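Local coordinates for protein acetyl xylan esterase (Metagenome, PDB 6XYC) that probably hydrolyses acetyl and feruloyl ester groups on xylan, acting as a carbohydrate esterase of the alpha/beta-hydrolase superfamily, at residues Ile42-Gly47 against Ala57-Ser62; Ala97-Arg102 against Asn154-Gly159; Leu139-Leu144 against Glu202-Lys207; Val165-Gly170 against Cys236-Leu241. All coordinates share one frame; numbering follows the deposited sequence.

Contact 1. Residues Ile42-Gly47 against Ala57-Ser62; sequences IIIIYG and AMASAS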
# COMPACT_ATOMS: atom_id res chain seq x y z
N ILE A 42 -10.28 1.00 5.47
CA ILE A 42 -9.34 0.76 4.38
C ILE A 42 -8.30 1.87 4.40
O ILE A 42 -8.66 3.06 4.33
CB ILE A 42 -10.04 0.73 3.01
CG1 ILE A 42 -11.18 -0.30 3.00
CG2 ILE A 42 -9.02 0.43 1.90
CD1 ILE A 42 -10.73 -1.73 3.13
N ILE A 43 -7.03 1.49 4.49
CA ILE A 43 -5.92 2.44 4.37
C ILE A 43 -5.51 2.52 2.91
O ILE A 43 -5.33 1.50 2.24
CB ILE A 43 -4.74 2.01 5.25
CG1 ILE A 43 -5.12 2.14 6.73
CG2 ILE A 43 -3.51 2.85 4.94
CD1 ILE A 43 -4.16 1.46 7.68
N ILE A 44 -5.38 3.74 2.39
CA ILE A 44 -5.02 3.93 0.99
C ILE A 44 -3.74 4.74 0.90
O ILE A 44 -3.47 5.63 1.73
CB ILE A 44 -6.15 4.59 0.18
CG1 ILE A 44 -6.32 6.07 0.54
CG2 ILE A 44 -7.47 3.86 0.39
CD1 ILE A 44 -7.33 6.80 -0.35
N ILE A 45 -2.94 4.46 -0.13
CA ILE A 45 -1.61 5.03 -0.27
C ILE A 45 -1.39 5.45 -1.71
O ILE A 45 -1.51 4.63 -2.63
CB ILE A 45 -0.50 4.04 0.16
CG1 ILE A 45 -0.82 3.40 1.51
CG2 ILE A 45 0.86 4.77 0.20
CD1 ILE A 45 0.14 2.27 1.86
N TYR A 46 -1.02 6.71 -1.91
CA TYR A 46 -0.79 7.24 -3.25
C TYR A 46 0.44 6.58 -3.88
O TYR A 46 1.31 6.03 -3.20
CB TYR A 46 -0.57 8.75 -3.20
CG TYR A 46 0.51 9.18 -2.22
CD1 TYR A 46 0.17 9.69 -0.98
CD2 TYR A 46 1.86 9.06 -2.52
CE1 TYR A 46 1.13 10.07 -0.07
CE2 TYR A 46 2.84 9.45 -1.62
CZ TYR A 46 2.47 9.95 -0.38
OH TYR A 46 3.43 10.33 0.53
N GLY A 47 0.51 6.68 -5.21
CA GLY A 47 1.70 6.35 -5.96
C GLY A 47 2.48 7.60 -6.33
O GLY A 47 1.91 8.65 -6.60
N ALA A 57 -4.09 13.50 -0.38
CA ALA A 57 -5.34 13.98 -0.97
C ALA A 57 -5.52 13.45 -2.39
O ALA A 57 -6.65 13.25 -2.83
CB ALA A 57 -5.37 15.50 -0.97
N MET A 58 -4.42 13.21 -3.11
CA MET A 58 -4.54 12.66 -4.45
C MET A 58 -5.09 11.24 -4.42
O MET A 58 -5.92 10.87 -5.26
CB MET A 58 -3.17 12.69 -5.15
CG MET A 58 -2.89 14.03 -5.84
SD MET A 58 -1.19 14.19 -6.41
CE MET A 58 -1.36 15.55 -7.56
N ALA A 59 -4.62 10.42 -3.47
CA ALA A 59 -5.14 9.07 -3.33
C ALA A 59 -6.62 9.09 -3.01
O ALA A 59 -7.41 8.36 -3.62
CB ALA A 59 -4.36 8.32 -2.25
N SER A 60 -7.03 9.95 -2.07
CA SER A 60 -8.44 10.03 -1.69
C SER A 60 -9.30 10.42 -2.88
O SER A 60 -10.38 9.85 -3.09
CB SER A 60 -8.62 11.02 -0.55
OG SER A 60 -7.99 10.56 0.64
N ALA A 61 -8.85 11.41 -3.65
CA ALA A 61 -9.60 11.82 -4.84
C ALA A 61 -9.64 10.71 -5.87
O ALA A 61 -10.62 10.59 -6.62
CB ALA A 61 -8.99 13.07 -5.45
N SER A 62 -8.60 9.88 -5.92
CA SER A 62 -8.50 8.87 -6.97
C SER A 62 -9.37 7.65 -6.68
O SER A 62 -10.07 7.16 -7.58
CB SER A 62 -7.05 8.43 -7.15
OG SER A 62 -6.24 9.50 -7.59
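The hydroxyl of Tyr46, whose side chain packs on Ala59 through its root, is held by two bonds: OH accepts from the backbone N of His79 and donates to the carbonyl O of Ala52. Toward the helix, the side chain of Tyr46 offers its CB, 3.9 Å from Ala59 CB. CG stands between the backbone N and the carbonyl carbon (chi1 53°), farther from Ala59 than CB is, and the ring runs away from the helix to meet the ring of His79. Ala59 is at the centre of the contact. Its methyl also abuts the backbone, 3.7 Å from Tyr46 N, and an alanine at this point lets the two backbones come as close as 4.7 Å between Tyr46 CA and Ala59 CA. Ile44 fills the other flank. Its CD1 reaches past the methyl, 3.8 Å from Ala59 CB, and ends against the helix backbone, 3.6 Å from Ser60 N. Ser60 OG lies beside the same CD1 and makes a weak bond to Lys56 O. Within the helix, Met58 O takes both Ser62 OG (2.7 Å) and Ser62 N (2.9 Å), which arrive from opposite faces of its carbonyl plane. Gly47, just beyond the strand, touches the bound sulfonyl fluoride inhibitor. The contact belongs to the beta-alpha-beta unit formed by strand 39-45, helix 56-69 and strand 73-77, the short strand and helix segments running at 117° to each other. Strand 39-45 lies between strands 73-77 and 114-120, and Ile45, pointing away from Ala59, packs on Val94 of helix 89-103.

Contact 2. Residues Ala97-Arg102 against Asn154-Gly159; sequences AIRYVR and NYLSTG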
# COMPACT_ATOMS: atom_id res chain seq x y z
N ALA A 97 1.29 4.15 10.73
CA ALA A 97 -0.06 4.59 10.43
C ALA A 97 -1.07 3.51 10.79
O ALA A 97 -2.14 3.81 11.34
CB ALA A 97 -0.19 4.96 8.95
N ILE A 98 -0.77 2.25 10.45
CA ILE A 98 -1.67 1.14 10.78
C ILE A 98 -1.87 1.05 12.28
O ILE A 98 -2.99 0.90 12.77
CB ILE A 98 -1.11 -0.18 10.21
CG1 ILE A 98 -1.15 -0.18 8.68
CG2 ILE A 98 -1.90 -1.35 10.76
CD1 ILE A 98 -0.24 -1.21 8.06
N ARG A 99 -0.77 1.12 13.04
CA ARG A 99 -0.88 1.04 14.50
C ARG A 99 -1.71 2.19 15.05
O ARG A 99 -2.49 2.01 16.00
CB ARG A 99 0.52 1.06 15.12
CG ARG A 99 1.37 -0.16 14.81
CD ARG A 99 2.58 -0.24 15.74
NE ARG A 99 3.48 0.90 15.60
CZ ARG A 99 4.52 0.95 14.77
NH1 ARG A 99 4.79 -0.09 13.99
NH2 ARG A 99 5.28 2.03 14.72
N TYR A 100 -1.56 3.39 14.48
CA TYR A 100 -2.33 4.53 14.94
C TYR A 100 -3.82 4.31 14.71
O TYR A 100 -4.64 4.60 15.59
CB TYR A 100 -1.88 5.80 14.22
CG TYR A 100 -2.68 7.01 14.63
CD1 TYR A 100 -3.86 7.34 13.98
CD2 TYR A 100 -2.27 7.81 15.68
CE1 TYR A 100 -4.60 8.44 14.36
CE2 TYR A 100 -3.00 8.91 16.07
CZ TYR A 100 -4.16 9.22 15.40
OH TYR A 100 -4.89 10.32 15.79
N VAL A 101 -4.19 3.81 13.54
CA VAL A 101 -5.59 3.61 13.21
C VAL A 101 -6.19 2.52 14.09
O VAL A 101 -7.28 2.68 14.66
CB VAL A 101 -5.75 3.28 11.71
CG1 VAL A 101 -7.18 2.88 11.41
CG2 VAL A 101 -5.33 4.47 10.86
N ARG A 102 -5.50 1.38 14.21
CA ARG A 102 -6.01 0.29 15.03
C ARG A 102 -6.17 0.72 16.48
O ARG A 102 -7.20 0.47 17.11
CB ARG A 102 -5.08 -0.93 14.94
CG ARG A 102 -5.51 -2.09 15.82
CD ARG A 102 -4.80 -3.39 15.44
NE ARG A 102 -5.41 -4.03 14.27
CZ ARG A 102 -4.79 -4.20 13.11
NH1 ARG A 102 -3.55 -3.78 12.94
NH2 ARG A 102 -5.43 -4.79 12.10
N ASN A 154 3.80 6.42 19.14
CA ASN A 154 3.49 6.09 20.52
C ASN A 154 2.47 4.96 20.65
O ASN A 154 1.75 4.88 21.65
CB ASN A 154 2.99 7.32 21.27
CG ASN A 154 4.04 8.39 21.43
OD1 ASN A 154 5.22 8.16 21.16
ND2 ASN A 154 3.63 9.57 21.87
N TYR A 155 2.39 4.08 19.66
CA TYR A 155 1.44 2.97 19.68
C TYR A 155 2.13 1.66 19.35
O TYR A 155 1.55 0.76 18.74
CB TYR A 155 0.28 3.27 18.73
CG TYR A 155 -0.37 4.59 19.04
CD1 TYR A 155 -1.35 4.70 20.01
CD2 TYR A 155 0.02 5.75 18.37
CE1 TYR A 155 -1.95 5.91 20.30
CE2 TYR A 155 -0.57 6.97 18.65
CZ TYR A 155 -1.56 7.04 19.62
OH TYR A 155 -2.15 8.25 19.90
N LEU A 156 3.37 1.52 19.80
CA LEU A 156 4.18 0.37 19.42
C LEU A 156 3.59 -0.94 19.92
O LEU A 156 3.82 -1.99 19.32
CB LEU A 156 5.60 0.54 19.96
CG LEU A 156 6.33 1.82 19.53
CD1 LEU A 156 7.76 1.83 20.05
CD2 LEU A 156 6.31 1.95 18.01
N SER A 157 2.82 -0.90 21.01
CA SER A 157 2.22 -2.12 21.54
C SER A 157 1.06 -2.62 20.68
O SER A 157 0.64 -3.76 20.85
CB SER A 157 1.75 -1.89 22.97
OG SER A 157 0.52 -1.20 22.99
N THR A 158 0.55 -1.79 19.78
CA THR A 158 -0.57 -2.16 18.93
C THR A 158 -0.08 -2.95 17.72
O THR A 158 0.99 -2.68 17.17
CB THR A 158 -1.32 -0.92 18.47
OG1 THR A 158 -1.75 -0.15 19.61
CG2 THR A 158 -2.54 -1.30 17.64
N GLY A 159 -0.89 -3.92 17.29
CA GLY A 159 -0.54 -4.69 16.12
C GLY A 159 -0.62 -3.87 14.85
O GLY A 159 -1.44 -2.96 14.71
O HOH W 1 3.30 3.77 16.86
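A type I beta turn from Tyr155 to Thr158, closed by Thr158 N to Tyr155 O, rests on helix 89-103. Arg99 lies against its carbonyls, with CD 3.2 Å from Thr158 O and 3.3 Å from Tyr155 O. At the guanidinium edge, NE donates to a water (3.1 Å) that also accepts from Tyr155 N, while NH1 forms a salt bridge with Glu149 and NH2 bonds Leu152 O. Tyr100 turns its edge to the face of Tyr155 in an offset edge-to-face pair, the planes at 89° and CD2 coming 3.5 Å from Tyr155 CE2; Tyr100 OH bonds Tyr108 OH. Arg102, bent at chi3 (-80°), reaches past the turn: NH1 donates to Gly159 O at 2.9 Å, from well above the carbonyl plane though the oxygen lies in the guanidinium plane. Its CG packs on Thr158 CG2 at 3.6 Å, and NH2 bonds His161 O. An alanine in place of Arg102 would probably leave Gly159 O and His161 O without these donors and the loop freer to move. The loop, which leads from strand 144-147 to strand 164-168, thus lies on helix 89-103, whose Ala97 and Val101 pack on strand 73-77.

Contact 3. Residues Leu139-Leu144 against Glu202-Lys207; sequences LTSGDL and EPDWVK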
# COMPACT_ATOMS: atom_id res chain seq x y z
N LEU A 139 13.75 -8.08 8.37
CA LEU A 139 14.07 -8.95 7.25
C LEU A 139 15.56 -8.84 6.97
O LEU A 139 16.15 -7.77 7.11
CB LEU A 139 13.25 -8.57 6.01
CG LEU A 139 11.77 -8.92 6.08
CD1 LEU A 139 11.04 -8.32 4.89
CD2 LEU A 139 11.56 -10.43 6.14
N THR A 140 16.16 -9.96 6.58
CA THR A 140 17.60 -10.01 6.35
C THR A 140 17.88 -10.65 5.00
O THR A 140 17.24 -11.64 4.63
CB THR A 140 18.31 -10.80 7.46
OG1 THR A 140 18.12 -10.15 8.72
CG2 THR A 140 19.80 -10.90 7.15
N SER A 141 18.84 -10.07 4.28
CA SER A 141 19.38 -10.68 3.07
C SER A 141 20.89 -10.50 3.12
O SER A 141 21.38 -9.36 3.18
CB SER A 141 18.80 -10.04 1.81
OG SER A 141 19.21 -10.76 0.66
N GLY A 142 21.63 -11.60 3.10
CA GLY A 142 23.07 -11.52 3.26
C GLY A 142 23.42 -10.88 4.59
O GLY A 142 22.91 -11.28 5.65
N ASP A 143 24.29 -9.88 4.55
CA ASP A 143 24.69 -9.15 5.75
C ASP A 143 23.77 -7.98 6.07
O ASP A 143 23.95 -7.33 7.10
CB ASP A 143 26.13 -8.64 5.59
CG ASP A 143 27.16 -9.75 5.61
OD1 ASP A 143 26.98 -10.71 6.39
OD2 ASP A 143 28.14 -9.68 4.85
N LEU A 144 22.79 -7.70 5.22
CA LEU A 144 21.92 -6.54 5.35
C LEU A 144 20.64 -6.92 6.08
O LEU A 144 19.96 -7.88 5.70
CB LEU A 144 21.59 -5.97 3.98
CG LEU A 144 20.71 -4.72 3.84
CD1 LEU A 144 21.28 -3.58 4.66
CD2 LEU A 144 20.60 -4.33 2.37
N GLU A 202 23.37 -4.43 -6.13
CA GLU A 202 22.88 -4.49 -4.75
C GLU A 202 21.78 -5.54 -4.64
O GLU A 202 20.62 -5.22 -4.36
CB GLU A 202 22.38 -3.12 -4.29
CG GLU A 202 23.39 -2.00 -4.49
CD GLU A 202 24.52 -2.05 -3.49
OE1 GLU A 202 24.41 -2.80 -2.51
OE2 GLU A 202 25.52 -1.33 -3.69
N PRO A 203 22.13 -6.82 -4.81
CA PRO A 203 21.09 -7.86 -4.73
C PRO A 203 20.41 -7.94 -3.37
O PRO A 203 19.23 -8.32 -3.30
CB PRO A 203 21.86 -9.16 -5.04
CG PRO A 203 23.24 -8.76 -5.48
CD PRO A 203 23.48 -7.37 -4.96
N ASP A 204 21.11 -7.60 -2.29
CA ASP A 204 20.49 -7.64 -0.97
C ASP A 204 19.47 -6.52 -0.80
O ASP A 204 18.36 -6.75 -0.30
CB ASP A 204 21.56 -7.57 0.11
CG ASP A 204 22.46 -8.79 0.12
OD1 ASP A 204 21.94 -9.91 -0.06
OD2 ASP A 204 23.68 -8.63 0.32
N TRP A 205 19.81 -5.31 -1.22
CA TRP A 205 18.85 -4.21 -1.18
C TRP A 205 17.65 -4.50 -2.06
O TRP A 205 16.50 -4.31 -1.66
CB TRP A 205 19.53 -2.90 -1.60
CG TRP A 205 20.29 -2.24 -0.49
CD1 TRP A 205 21.64 -2.20 -0.33
CD2 TRP A 205 19.73 -1.52 0.62
NE1 TRP A 205 21.96 -1.50 0.81
CE2 TRP A 205 20.81 -1.08 1.41
CE3 TRP A 205 18.43 -1.20 1.02
CZ2 TRP A 205 20.63 -0.33 2.57
CZ3 TRP A 205 18.25 -0.47 2.18
CH2 TRP A 205 19.35 -0.04 2.94
N VAL A 206 17.90 -4.99 -3.28
CA VAL A 206 16.80 -5.26 -4.21
C VAL A 206 15.86 -6.31 -3.63
O VAL A 206 14.64 -6.21 -3.78
CB VAL A 206 17.34 -5.68 -5.58
CG1 VAL A 206 16.20 -6.19 -6.47
CG2 VAL A 206 18.06 -4.52 -6.26
N LYS A 207 16.42 -7.33 -2.97
CA LYS A 207 15.56 -8.35 -2.37
C LYS A 207 14.69 -7.75 -1.27
O LYS A 207 13.51 -8.09 -1.15
CB LYS A 207 16.40 -9.50 -1.81
CG LYS A 207 15.54 -10.65 -1.29
CD LYS A 207 16.35 -11.76 -0.63
CE LYS A 207 15.46 -12.97 -0.36
NZ LYS A 207 16.09 -13.97 0.54
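Leu144 sets CD2 squarely over the five-membered ring of Trp205, a CH-pi contact with the methyl 3.3 Å from the ring centroid and 6° off its normal. The two side chains cross at about a right angle, and CD1 rests over toward the six-membered ring, 3.9 Å from Trp205 CZ2. Beside this apolar pair, Ser141 OG donates to Asp204 OD1 at 2.9 Å, meeting the oxygen on its anti side and 24° out of the carboxylate plane. The same hydroxyl lies 3.3 Å from CD of Lys207. Leu208, from the same helix, also touches Ser141 and Leu144. Ser141 and Leu144 are placed by a type II' turn closed by Leu144 N to Ser141 O, with Ser141 N to Leu144 O completing the pair. Gly142 has positive phi there, and a side chain on it would run into Asp204 OD2. On the other side, Glu202 is the N-cap of helix 203-208, so that Asp204 and Trp205 stand in its first turn. An alanine at Asp204 would probably leave Ser141 OG without its acceptor and free to turn. The helix N-terminus and the serine donor are likely to stabilise the carboxylate as an anion, while Ser141 O, an acceptor 3.3 Å from Asp204 OD1, and more weakly the distant Asp143 would tend to oppose this.

Contact 4. Residues Val165-Gly170 against Cys236-Leu241; sequences VVDWFG and CQSVNL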
# COMPACT_ATOMS: atom_id res chain seq x y z
N VAL A 165 -5.42 -7.02 0.94
CA VAL A 165 -4.61 -6.10 0.16
C VAL A 165 -5.19 -5.99 -1.24
O VAL A 165 -5.58 -7.00 -1.84
CB VAL A 165 -3.14 -6.56 0.08
CG1 VAL A 165 -2.33 -5.62 -0.82
CG2 VAL A 165 -2.52 -6.67 1.47
N VAL A 166 -5.25 -4.77 -1.77
CA VAL A 166 -5.52 -4.54 -3.19
C VAL A 166 -4.33 -3.77 -3.75
O VAL A 166 -4.03 -2.65 -3.31
CB VAL A 166 -6.83 -3.78 -3.42
CG1 VAL A 166 -6.97 -3.44 -4.90
CG2 VAL A 166 -8.01 -4.61 -2.95
N ASP A 167 -3.66 -4.37 -4.73
CA ASP A 167 -2.42 -3.85 -5.30
C ASP A 167 -2.72 -3.36 -6.71
O ASP A 167 -2.96 -4.17 -7.62
CB ASP A 167 -1.35 -4.94 -5.28
CG ASP A 167 -0.21 -4.68 -6.25
OD1 ASP A 167 0.03 -3.51 -6.61
OD2 ASP A 167 0.45 -5.67 -6.64
N TRP A 168 -2.74 -2.04 -6.88
CA TRP A 168 -2.94 -1.44 -8.20
C TRP A 168 -1.57 -1.21 -8.84
O TRP A 168 -0.83 -0.30 -8.43
CB TRP A 168 -3.69 -0.11 -8.11
CG TRP A 168 -5.10 -0.14 -7.60
CD1 TRP A 168 -5.49 -0.07 -6.30
CD2 TRP A 168 -6.31 -0.18 -8.38
NE1 TRP A 168 -6.87 -0.08 -6.22
CE2 TRP A 168 -7.39 -0.15 -7.48
CE3 TRP A 168 -6.58 -0.24 -9.76
CZ2 TRP A 168 -8.72 -0.20 -7.90
CZ3 TRP A 168 -7.90 -0.29 -10.17
CH2 TRP A 168 -8.95 -0.26 -9.25
N PHE A 169 -1.24 -2.02 -9.84
CA PHE A 169 -0.03 -1.91 -10.66
C PHE A 169 1.20 -1.45 -9.87
O PHE A 169 1.90 -0.50 -10.24
CB PHE A 169 -0.25 -1.00 -11.90
CG PHE A 169 -1.00 0.31 -11.62
CD1 PHE A 169 -2.37 0.40 -11.85
CD2 PHE A 169 -0.34 1.45 -11.19
CE1 PHE A 169 -3.07 1.58 -11.62
CE2 PHE A 169 -1.03 2.63 -10.96
CZ PHE A 169 -2.39 2.70 -11.17
N GLY A 170 1.52 -2.18 -8.80
CA GLY A 170 2.67 -1.86 -7.97
C GLY A 170 3.94 -2.52 -8.46
O GLY A 170 3.94 -3.66 -8.94
N CYS A 236 4.35 -7.33 -16.31
CA CYS A 236 5.04 -8.53 -15.86
C CYS A 236 5.18 -8.56 -14.34
O CYS A 236 5.22 -9.64 -13.74
CB CYS A 236 6.41 -8.62 -16.52
SG CYS A 236 7.55 -7.25 -16.13
N GLN A 237 5.26 -7.39 -13.71
CA GLN A 237 5.41 -7.33 -12.26
C GLN A 237 4.24 -8.02 -11.55
O GLN A 237 4.44 -8.80 -10.60
CB GLN A 237 5.53 -5.88 -11.81
CG GLN A 237 6.85 -5.23 -12.19
CD GLN A 237 7.98 -5.63 -11.27
OE1 GLN A 237 7.90 -5.42 -10.06
NE2 GLN A 237 9.04 -6.19 -11.84
N SER A 238 3.01 -7.76 -12.00
CA SER A 238 1.85 -8.37 -11.37
C SER A 238 1.66 -9.82 -11.80
O SER A 238 1.19 -10.65 -11.00
CB SER A 238 0.59 -7.56 -11.70
OG SER A 238 0.64 -6.30 -11.05
N VAL A 239 2.00 -10.16 -13.05
CA VAL A 239 2.03 -11.56 -13.45
C VAL A 239 2.94 -12.34 -12.51
O VAL A 239 2.57 -13.40 -11.99
CB VAL A 239 2.51 -11.69 -14.91
CG1 VAL A 239 2.77 -13.15 -15.25
CG2 VAL A 239 1.49 -11.08 -15.86
N ASN A 240 4.13 -11.80 -12.25
CA ASN A 240 5.09 -12.48 -11.38
C ASN A 240 4.56 -12.61 -9.96
O ASN A 240 4.71 -13.66 -9.33
CB ASN A 240 6.42 -11.73 -11.40
CG ASN A 240 7.11 -11.79 -12.75
OD1 ASN A 240 6.72 -12.56 -13.63
ND2 ASN A 240 8.16 -10.99 -12.91
N LEU A 241 3.93 -11.55 -9.44
CA LEU A 241 3.40 -11.62 -8.08
C LEU A 241 2.33 -12.69 -7.96
O LEU A 241 2.31 -13.46 -6.99
CB LEU A 241 2.84 -10.26 -7.66
CG LEU A 241 2.45 -10.11 -6.19
CD1 LEU A 241 3.64 -10.42 -5.28
CD2 LEU A 241 1.92 -8.72 -5.90
O HOH W 2 1.97 -5.61 -8.61
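Asp167 meets Leu241 tip to tip, its OD2 3.5 Å from Leu241 CD2, so that a carboxylate oxygen abuts a methyl deep between strand and helix. With CG anti to the backbone N (chi1 160°), the carboxylate carbon is carried toward the helix. OD2 also accepts from a water that bridges the two segments. This water donates to Asp167 OD2 at 2.5 Å and to Gly170 O at 2.8 Å, and accepts from Ser238 OG at 2.9 Å; three groups therefore hold it in position. Ser238 OG is also bonded to ND1 of His226, on the adjoining strand 222-227. The other carboxylate oxygen turns back on its own segment, where Gly170 N makes a weak bond to Asp167 OD1 (3.0 Å, 129° at the hydrogen). A CB on Gly170 would clash with that oxygen. Phe169, just before Gly170, has positive phi (36°), which lets the chain bend where the strand ends. Gln237 completes the contact with CB 4.0 Å from Gly170 O, while its OE1 accepts from Val172 N and Asp173 N, which ties the start of the helix to the chain just beyond Gly170. Cys236, beside it, is in a disulfide with Cys180. The arrangement is that of an alpha/beta hydrolase, with helix 236-248 packed on the parallel part of the central sheet at the C-terminal end of a central strand. Phe169 there touches His262 and Asp230, members with Ser121 of a probable catalytic triad, and its side chain is about 6 Å from the bound inhibitor.

From the N terminus, contact 1 comes first and closes a short loop of nine residues within one beta-alpha-beta unit, before any other contact opens. Contact 2 follows in series, though the two touch where Ile43 CD1 packs on Ile98 CG1 at 3.6 Å. The chain then interleaves: contact 3 opens at 139-144 inside the loop of contact 2 and closes only at 202-207, so these two cross, and contact 4, opening at 165-170, crosses contact 3 in turn. Contacts 2 and 4 are in series. Contacts 1 and 4, with centres about 17 Å apart, pack helices on the central sheet; contact 2 joins a loop to a helix, and contact 3 holds the outlying hairpin.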